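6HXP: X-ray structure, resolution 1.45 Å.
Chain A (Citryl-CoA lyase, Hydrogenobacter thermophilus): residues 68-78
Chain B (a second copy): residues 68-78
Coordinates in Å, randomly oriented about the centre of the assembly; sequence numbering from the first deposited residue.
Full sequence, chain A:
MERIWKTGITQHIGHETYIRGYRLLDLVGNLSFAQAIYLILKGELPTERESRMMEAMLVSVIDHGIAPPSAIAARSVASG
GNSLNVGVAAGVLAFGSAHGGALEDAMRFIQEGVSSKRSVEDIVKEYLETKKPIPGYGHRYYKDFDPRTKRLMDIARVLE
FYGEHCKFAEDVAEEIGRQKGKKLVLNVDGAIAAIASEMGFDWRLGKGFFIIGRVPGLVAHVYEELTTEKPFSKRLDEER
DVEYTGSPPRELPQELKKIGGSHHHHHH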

# COMPACT_ATOMS: atom_id res chain seq x y z
N PRO A 68 11.81 11.06 8.45
CA PRO A 68 10.58 11.41 7.75
C PRO A 68 9.50 10.36 7.91
O PRO A 68 9.80 9.20 8.09
CB PRO A 68 10.99 11.51 6.29
CG PRO A 68 12.46 11.39 6.22
CD PRO A 68 12.97 10.90 7.55
N PRO A 69 8.24 10.75 7.74
CA PRO A 69 7.14 9.76 7.91
C PRO A 69 7.22 8.60 6.92
O PRO A 69 6.74 7.52 7.24
CB PRO A 69 5.86 10.58 7.73
CG PRO A 69 6.27 11.87 7.13
CD PRO A 69 7.71 12.11 7.54
N SER A 70 7.81 8.78 5.74
CA SER A 70 8.03 7.70 4.79
C SER A 70 8.93 6.64 5.39
O SER A 70 8.68 5.45 5.24
CB SER A 70 8.61 8.23 3.49
OG SER A 70 9.69 9.13 3.76
N ALA A 71 10.04 7.05 6.02
CA ALA A 71 10.92 6.05 6.61
C ALA A 71 10.28 5.38 7.79
O ALA A 71 10.45 4.17 8.03
CB ALA A 71 12.25 6.67 6.98
N ILE A 72 9.56 6.14 8.61
CA ILE A 72 8.88 5.59 9.77
C ILE A 72 7.86 4.54 9.29
O ILE A 72 7.80 3.44 9.84
CB ILE A 72 8.16 6.69 10.57
CG1 ILE A 72 9.20 7.68 11.15
CG2 ILE A 72 7.27 6.07 11.67
CD1 ILE A 72 8.51 8.85 11.88
N ALA A 73 7.07 4.90 8.30
CA ALA A 73 6.04 3.96 7.79
C ALA A 73 6.67 2.71 7.20
O ALA A 73 6.23 1.59 7.46
CB ALA A 73 5.14 4.64 6.77
N ALA A 74 7.69 2.89 6.35
CA ALA A 74 8.34 1.74 5.72
C ALA A 74 8.93 0.78 6.73
O ALA A 74 8.76 -0.44 6.65
CB ALA A 74 9.46 2.22 4.80
N ARG A 75 9.64 1.33 7.72
CA ARG A 75 10.26 0.48 8.72
C ARG A 75 9.26 -0.14 9.69
O ARG A 75 9.44 -1.28 10.11
CB ARG A 75 11.33 1.28 9.48
CG ARG A 75 12.47 1.71 8.55
CD ARG A 75 13.57 2.53 9.23
NE ARG A 75 14.41 1.61 9.96
CZ ARG A 75 15.74 1.42 9.90
NH1 ARG A 75 16.53 2.20 9.11
NH2 ARG A 75 16.30 0.49 10.64
N SER A 76 8.17 0.56 10.01
CA SER A 76 7.12 0.01 10.87
C SER A 76 6.41 -1.14 10.14
O SER A 76 6.19 -2.19 10.74
CB SER A 76 6.10 1.08 11.27
OG SER A 76 6.75 2.07 12.04
N VAL A 77 6.10 -1.00 8.86
CA VAL A 77 5.52 -2.10 8.10
C VAL A 77 6.49 -3.30 8.04
O VAL A 77 6.09 -4.43 8.25
CB VAL A 77 5.07 -1.61 6.73
CG1 VAL A 77 4.78 -2.76 5.78
CG2 VAL A 77 3.81 -0.75 6.90
N ALA A 78 7.79 -3.04 7.81
CA ALA A 78 8.76 -4.11 7.82
C ALA A 78 8.77 -4.81 9.19
O ALA A 78 8.81 -6.05 9.26
CB ALA A 78 10.15 -3.53 7.55
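Chain B, residues 68-78: PPSAIAARSVA

Chain B repeats the conformation of chain A about an exact two-fold axis: Pro B68 occupies the N-cap position and residues 69-78 form a helix that continues beyond the stretch. Its backbone is regular, with phi/psi near -62/-45 through most of the helix and i to i+4 bonds such as Ser B76 N to Ile B72 O, 2.9 Å. The helix runs nearly antiparallel to its mate, with 155° between the N-to-C directions (signed crossing angle -155°) and axes approaching to 8.2 Å. Such close packing is matched by small residues at the crossing: Ala A73 CA and Ala B73 CA lie 4.2 Å apart, and Ala A73 CB and Ala B73 CB, pointing sideways, are 4.5 Å apart. From this centre the register runs outward in both directions, with Pro A69 CA 5.0 Å from Ser B76 CA and Ser A76 CA 5.0 Å from Pro B69 CA. The ring of Pro B69, C-gamma endo, places CB 3.4 Å from Ser A76 O. Ile B72 points toward chain A in the mt rotamer (chi1 -65°, chi2 176°); its CG2 meets Ile A72 CG2 at 3.6 Å and Ser A76 OG at 3.3 Å, while Ile B72 CD1 lies farther off, 6.1 Å from Ile A72 CG2. Ser B76 also points toward chain A, but its m rotamer (chi1 -64°) turns the hydroxyl back along its own helix, where Ser B76 OG donates to Ile B72 O at 2.8 Å. The hydroxyl is thus satisfied within its helix, and no hydrogen bond crosses between the stretches. Val B77, t at 166°, sets CG2 3.7 Å from Ala A73 CB. Ser B70 and Ala B74 point away from chain A; Arg B75, extended through chi2 and bent at chi3 (78°), is out of reach and hydrogen-bonds elsewhere in the structure. The contact buries 373 Å², both sides summed.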

# COMPACT_ATOMS: atom_id res chain seq x y z
N PRO B 68 0.97 -0.07 18.23
CA PRO B 68 1.42 -1.11 17.29
C PRO B 68 1.96 -0.52 16.00
O PRO B 68 1.55 0.56 15.60
CB PRO B 68 0.17 -1.92 17.01
CG PRO B 68 -0.90 -1.45 17.91
CD PRO B 68 -0.47 -0.16 18.54
N PRO B 69 2.80 -1.26 15.29
CA PRO B 69 3.37 -0.73 14.03
C PRO B 69 2.31 -0.41 12.98
O PRO B 69 2.55 0.46 12.15
CB PRO B 69 4.34 -1.82 13.56
CG PRO B 69 4.02 -3.03 14.34
CD PRO B 69 3.40 -2.57 15.65
N SER B 70 1.16 -1.07 12.98
CA SER B 70 0.06 -0.75 12.09
C SER B 70 -0.43 0.66 12.34
O SER B 70 -0.70 1.40 11.40
CB SER B 70 -1.07 -1.75 12.24
OG SER B 70 -1.36 -1.98 13.62
N ALA B 71 -0.64 1.03 13.62
CA ALA B 71 -1.10 2.39 13.88
C ALA B 71 -0.05 3.41 13.55
O ALA B 71 -0.35 4.51 13.06
CB ALA B 71 -1.57 2.51 15.32
N ILE B 72 1.21 3.11 13.86
CA ILE B 72 2.30 4.02 13.57
C ILE B 72 2.36 4.25 12.05
O ILE B 72 2.48 5.39 11.59
CB ILE B 72 3.64 3.45 14.07
CG1 ILE B 72 3.62 3.34 15.61
CG2 ILE B 72 4.82 4.32 13.56
CD1 ILE B 72 4.91 2.69 16.14
N ALA B 73 2.32 3.17 11.29
CA ALA B 73 2.40 3.29 9.81
C ALA B 73 1.21 4.07 9.25
O ALA B 73 1.37 4.95 8.41
CB ALA B 73 2.50 1.92 9.16
N ALA B 74 0.00 3.72 9.70
CA ALA B 74 -1.20 4.40 9.19
C ALA B 74 -1.17 5.89 9.46
O ALA B 74 -1.45 6.71 8.59
CB ALA B 74 -2.44 3.81 9.85
N ARG B 75 -0.81 6.26 10.70
CA ARG B 75 -0.79 7.66 11.06
C ARG B 75 0.38 8.42 10.42
O ARG B 75 0.22 9.58 10.05
CB ARG B 75 -0.76 7.80 12.59
CG ARG B 75 -2.04 7.25 13.22
CD ARG B 75 -2.08 7.34 14.75
NE ARG B 75 -2.40 8.71 15.09
CZ ARG B 75 -3.39 9.19 15.87
NH1 ARG B 75 -4.25 8.36 16.53
NH2 ARG B 75 -3.53 10.48 16.02
N SER B 76 1.52 7.77 10.23
CA SER B 76 2.67 8.40 9.55
C SER B 76 2.32 8.64 8.08
O SER B 76 2.58 9.73 7.57
CB SER B 76 3.93 7.53 9.65
OG SER B 76 4.30 7.42 11.02
N VAL B 77 1.69 7.69 7.40
CA VAL B 77 1.25 7.92 6.02
C VAL B 77 0.21 9.06 5.96
O VAL B 77 0.31 9.93 5.11
CB VAL B 77 0.75 6.61 5.41
CG1 VAL B 77 -0.03 6.84 4.14
CG2 VAL B 77 1.95 5.70 5.13
N ALA B 78 -0.74 9.10 6.90
CA ALA B 78 -1.69 10.19 6.94
C ALA B 78 -0.96 11.53 7.13
O ALA B 78 -1.28 12.52 6.44
CB ALA B 78 -2.64 9.98 8.12